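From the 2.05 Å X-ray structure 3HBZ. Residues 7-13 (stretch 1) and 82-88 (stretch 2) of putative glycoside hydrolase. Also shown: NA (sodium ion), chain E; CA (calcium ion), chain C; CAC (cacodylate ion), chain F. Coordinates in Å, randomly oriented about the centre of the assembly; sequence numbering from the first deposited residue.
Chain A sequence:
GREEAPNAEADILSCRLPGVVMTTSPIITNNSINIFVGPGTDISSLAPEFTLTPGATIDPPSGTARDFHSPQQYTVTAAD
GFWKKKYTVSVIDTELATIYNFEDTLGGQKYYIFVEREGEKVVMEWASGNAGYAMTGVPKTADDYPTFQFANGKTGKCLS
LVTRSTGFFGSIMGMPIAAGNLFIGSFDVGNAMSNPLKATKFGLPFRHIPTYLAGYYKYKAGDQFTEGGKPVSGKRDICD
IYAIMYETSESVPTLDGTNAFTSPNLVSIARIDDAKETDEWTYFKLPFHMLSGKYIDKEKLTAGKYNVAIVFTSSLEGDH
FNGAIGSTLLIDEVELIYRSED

Stretch 1 7-13: NAEADIL
Stretch 2, residues 82-88: FWKKKYT

The strongest link is a salt bridge: Lys85 NZ donates to Asp11 OD1 at 2.6 Å. Lys85 points its CA-to-CB bond toward stretch 1 and runs through chi values of -147°, -154°, -51° and -158°, so a mostly extended chain with one m turn at chi3 carries the ammonium to the carboxylate. Asp11 starts sideways, and chi1 m with chi2 -40° brings its end closer. The same carboxylate grips a sodium ion with both oxygens (OD1 2.5 Å, OD2 2.7 Å), joined by Asn7 OD1 at 2.6 Å and two waters. One of these waters, 2.7 Å from the sodium, also accepts from Lys85 NZ at 2.7 Å, tying ion and amine together.

The Tyr87 hydroxyl is the second polar hub. Ile12 N donates to Tyr87 OH at 3.0 Å with an N-H...O angle of 147°, and Lys85 NZ donates to the same OH at 3.2 Å. A buried tyrosine suits this place because its ring can pack while its OH reaches the opposing backbone.

Near the start of the pairing, a calcium ion spans the stretches, bound by Glu9 OE2 at 2.7 Å and Lys84 O at 2.3 Å, with two waters and cacodylate O1 (2.1 Å) also bound. The two protein oxygens, Glu9 OE2 and Lys84 O, lie 3.1 Å apart because they share the metal. Glu9 leaves sideways with chi1 -127°, chi2 111° and chi3 -41°, and its end approaches stretch 2. Lys84 N donates to cacodylate O1 at 3.1 Å, while the Lys84 side chain points away, leaving its backbone to do the binding.

Packing completes the contact. Ile12 (m, t) sets CD1 over one face of the Tyr87 ring (chi1 m, chi2 85°), 3.8 Å from Ile12 CD1 to the ring centroid and 17° off the normal. Ala8 CB lies 3.7 Å from the centroid of the five-membered ring of Trp83 (chi1 m, chi2 103°), 14° off the normal; its small methyl fits flat against the indole. Ala10 points away, but Ala10 O lies 3.6 Å from Lys85 CE.

The segments run in roughly the same direction, 27° apart, with CA atoms of Glu9 and Trp83 5.3 Å apart and those of Ile12 and Tyr87 8.4 Å apart. Stretch 2 is strand from Lys84 to Thr88 (Lys85 -142/137, Tyr87 -114/140). Stretch 1 has Ala8 at 55/-91, then extended Glu9 (-65/139), Ala10 (-97/142), Asp11 (-111/155) and Ile12 (-80/123). Together they bury 459 Å².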

# COMPACT_ATOMS: atom_id res chain seq x y z
N ASN A 7 17.98 15.34 12.31
CA ASN A 7 17.24 14.99 11.07
C ASN A 7 16.87 16.18 10.10
O ASN A 7 16.08 15.99 9.16
CB ASN A 7 16.02 14.06 11.39
CG ASN A 7 14.65 14.80 11.47
OD1 ASN A 7 13.68 14.38 10.82
ND2 ASN A 7 14.56 15.87 12.27
N ALA A 8 17.49 17.35 10.28
CA ALA A 8 17.24 18.52 9.42
C ALA A 8 15.74 18.85 9.37
O ALA A 8 15.24 19.59 10.23
CB ALA A 8 17.82 18.31 8.00
N GLU A 9 15.03 18.28 8.41
CA GLU A 9 13.61 18.59 8.17
C GLU A 9 12.68 18.16 9.35
O GLU A 9 12.86 17.09 9.93
CB GLU A 9 13.15 17.89 6.87
CG GLU A 9 12.50 18.79 5.86
CD GLU A 9 13.32 19.01 4.59
OE1 GLU A 9 14.55 19.18 4.70
OE2 GLU A 9 12.72 19.05 3.48
N ALA A 10 11.71 19.01 9.68
CA ALA A 10 10.76 18.71 10.67
C ALA A 10 9.43 18.15 10.10
O ALA A 10 8.93 18.50 9.01
CB ALA A 10 10.54 19.90 11.52
N ASP A 11 8.90 17.20 10.85
CA ASP A 11 7.84 16.36 10.39
C ASP A 11 6.55 16.63 11.12
O ASP A 11 6.53 17.07 12.27
CB ASP A 11 8.23 14.91 10.63
CG ASP A 11 9.51 14.53 9.91
OD1 ASP A 11 9.73 14.93 8.75
OD2 ASP A 11 10.32 13.85 10.51
N ILE A 12 5.46 16.31 10.44
CA ILE A 12 4.20 16.01 11.09
C ILE A 12 4.31 14.59 11.57
O ILE A 12 4.51 13.70 10.77
CB ILE A 12 3.03 16.11 10.11
CG1 ILE A 12 2.84 17.59 9.68
CG2 ILE A 12 1.76 15.61 10.77
CD1 ILE A 12 1.74 17.79 8.59
N LEU A 13 4.13 14.38 12.87
CA LEU A 13 4.28 13.05 13.48
C LEU A 13 2.96 12.37 13.71
O LEU A 13 2.93 11.18 13.88
CB LEU A 13 5.06 13.14 14.79
CG LEU A 13 6.48 13.68 14.67
CD1 LEU A 13 7.03 13.90 16.08
CD2 LEU A 13 7.34 12.67 13.85
N PHE A 82 15.26 27.47 8.90
CA PHE A 82 15.85 27.18 7.58
C PHE A 82 15.14 26.00 6.91
O PHE A 82 14.65 26.11 5.80
CB PHE A 82 17.34 26.90 7.80
CG PHE A 82 18.12 26.56 6.55
CD1 PHE A 82 18.49 27.54 5.64
CD2 PHE A 82 18.55 25.26 6.33
CE1 PHE A 82 19.24 27.21 4.51
CE2 PHE A 82 19.28 24.94 5.23
CZ PHE A 82 19.65 25.90 4.32
N TRP A 83 15.09 24.86 7.58
CA TRP A 83 14.51 23.66 6.98
C TRP A 83 12.99 23.75 7.00
O TRP A 83 12.40 24.05 8.03
CB TRP A 83 14.96 22.38 7.71
CG TRP A 83 16.42 22.16 7.65
CD1 TRP A 83 17.30 22.40 8.66
CD2 TRP A 83 17.20 21.73 6.53
NE1 TRP A 83 18.60 22.14 8.24
CE2 TRP A 83 18.56 21.73 6.93
CE3 TRP A 83 16.89 21.33 5.22
CZ2 TRP A 83 19.59 21.30 6.10
CZ3 TRP A 83 17.91 20.94 4.39
CH2 TRP A 83 19.25 20.92 4.83
N LYS A 84 12.37 23.48 5.86
CA LYS A 84 10.90 23.51 5.72
C LYS A 84 10.45 22.27 4.94
O LYS A 84 11.21 21.72 4.17
CB LYS A 84 10.43 24.76 4.97
CG LYS A 84 10.84 26.07 5.62
CD LYS A 84 10.34 27.28 4.80
CE LYS A 84 10.13 28.53 5.73
NZ LYS A 84 9.71 29.69 4.91
N LYS A 85 9.23 21.82 5.14
CA LYS A 85 8.73 20.73 4.34
C LYS A 85 7.27 21.00 4.08
O LYS A 85 6.54 21.32 5.00
CB LYS A 85 8.86 19.38 5.09
CG LYS A 85 9.12 18.23 4.15
CD LYS A 85 8.65 16.83 4.64
CE LYS A 85 9.11 16.46 6.01
NZ LYS A 85 9.07 14.96 6.19
N LYS A 86 6.83 20.77 2.86
CA LYS A 86 5.43 20.91 2.51
C LYS A 86 4.77 19.56 2.55
O LYS A 86 5.29 18.59 2.00
CB LYS A 86 5.31 21.52 1.09
CG LYS A 86 4.16 22.45 0.91
CD LYS A 86 4.45 23.52 -0.22
CE LYS A 86 4.67 22.89 -1.61
NZ LYS A 86 4.95 23.88 -2.73
N TYR A 87 3.61 19.49 3.18
CA TYR A 87 2.78 18.31 3.16
C TYR A 87 1.50 18.63 2.43
O TYR A 87 0.96 19.73 2.62
CB TYR A 87 2.42 17.92 4.58
CG TYR A 87 3.48 17.21 5.38
CD1 TYR A 87 4.44 17.92 6.08
CD2 TYR A 87 3.46 15.83 5.53
CE1 TYR A 87 5.38 17.27 6.85
CE2 TYR A 87 4.39 15.17 6.31
CZ TYR A 87 5.33 15.89 7.00
OH TYR A 87 6.28 15.25 7.74
N THR A 88 1.04 17.69 1.61
CA THR A 88 -0.28 17.67 1.03
C THR A 88 -1.20 16.78 1.86
O THR A 88 -0.98 15.58 2.00
CB THR A 88 -0.24 17.12 -0.41
OG1 THR A 88 0.62 17.95 -1.20
CG2 THR A 88 -1.65 17.09 -1.07
NA NA E . 12.21 14.44 8.64
CA CA C . 12.49 21.47 2.30
AS CAC F . 14.55 24.28 2.54
O1 CAC F . 13.81 22.84 3.22
O2 CAC F . 13.55 25.70 2.47
C1 CAC F . 16.22 24.51 3.51
C2 CAC F . 14.98 23.90 0.66
O HOH W 1 11.73 14.41 6.00
O HOH W 2 11.45 23.38 1.12
O HOH W 3 11.21 19.69 1.50
O HOH W 4 11.44 12.48 8.64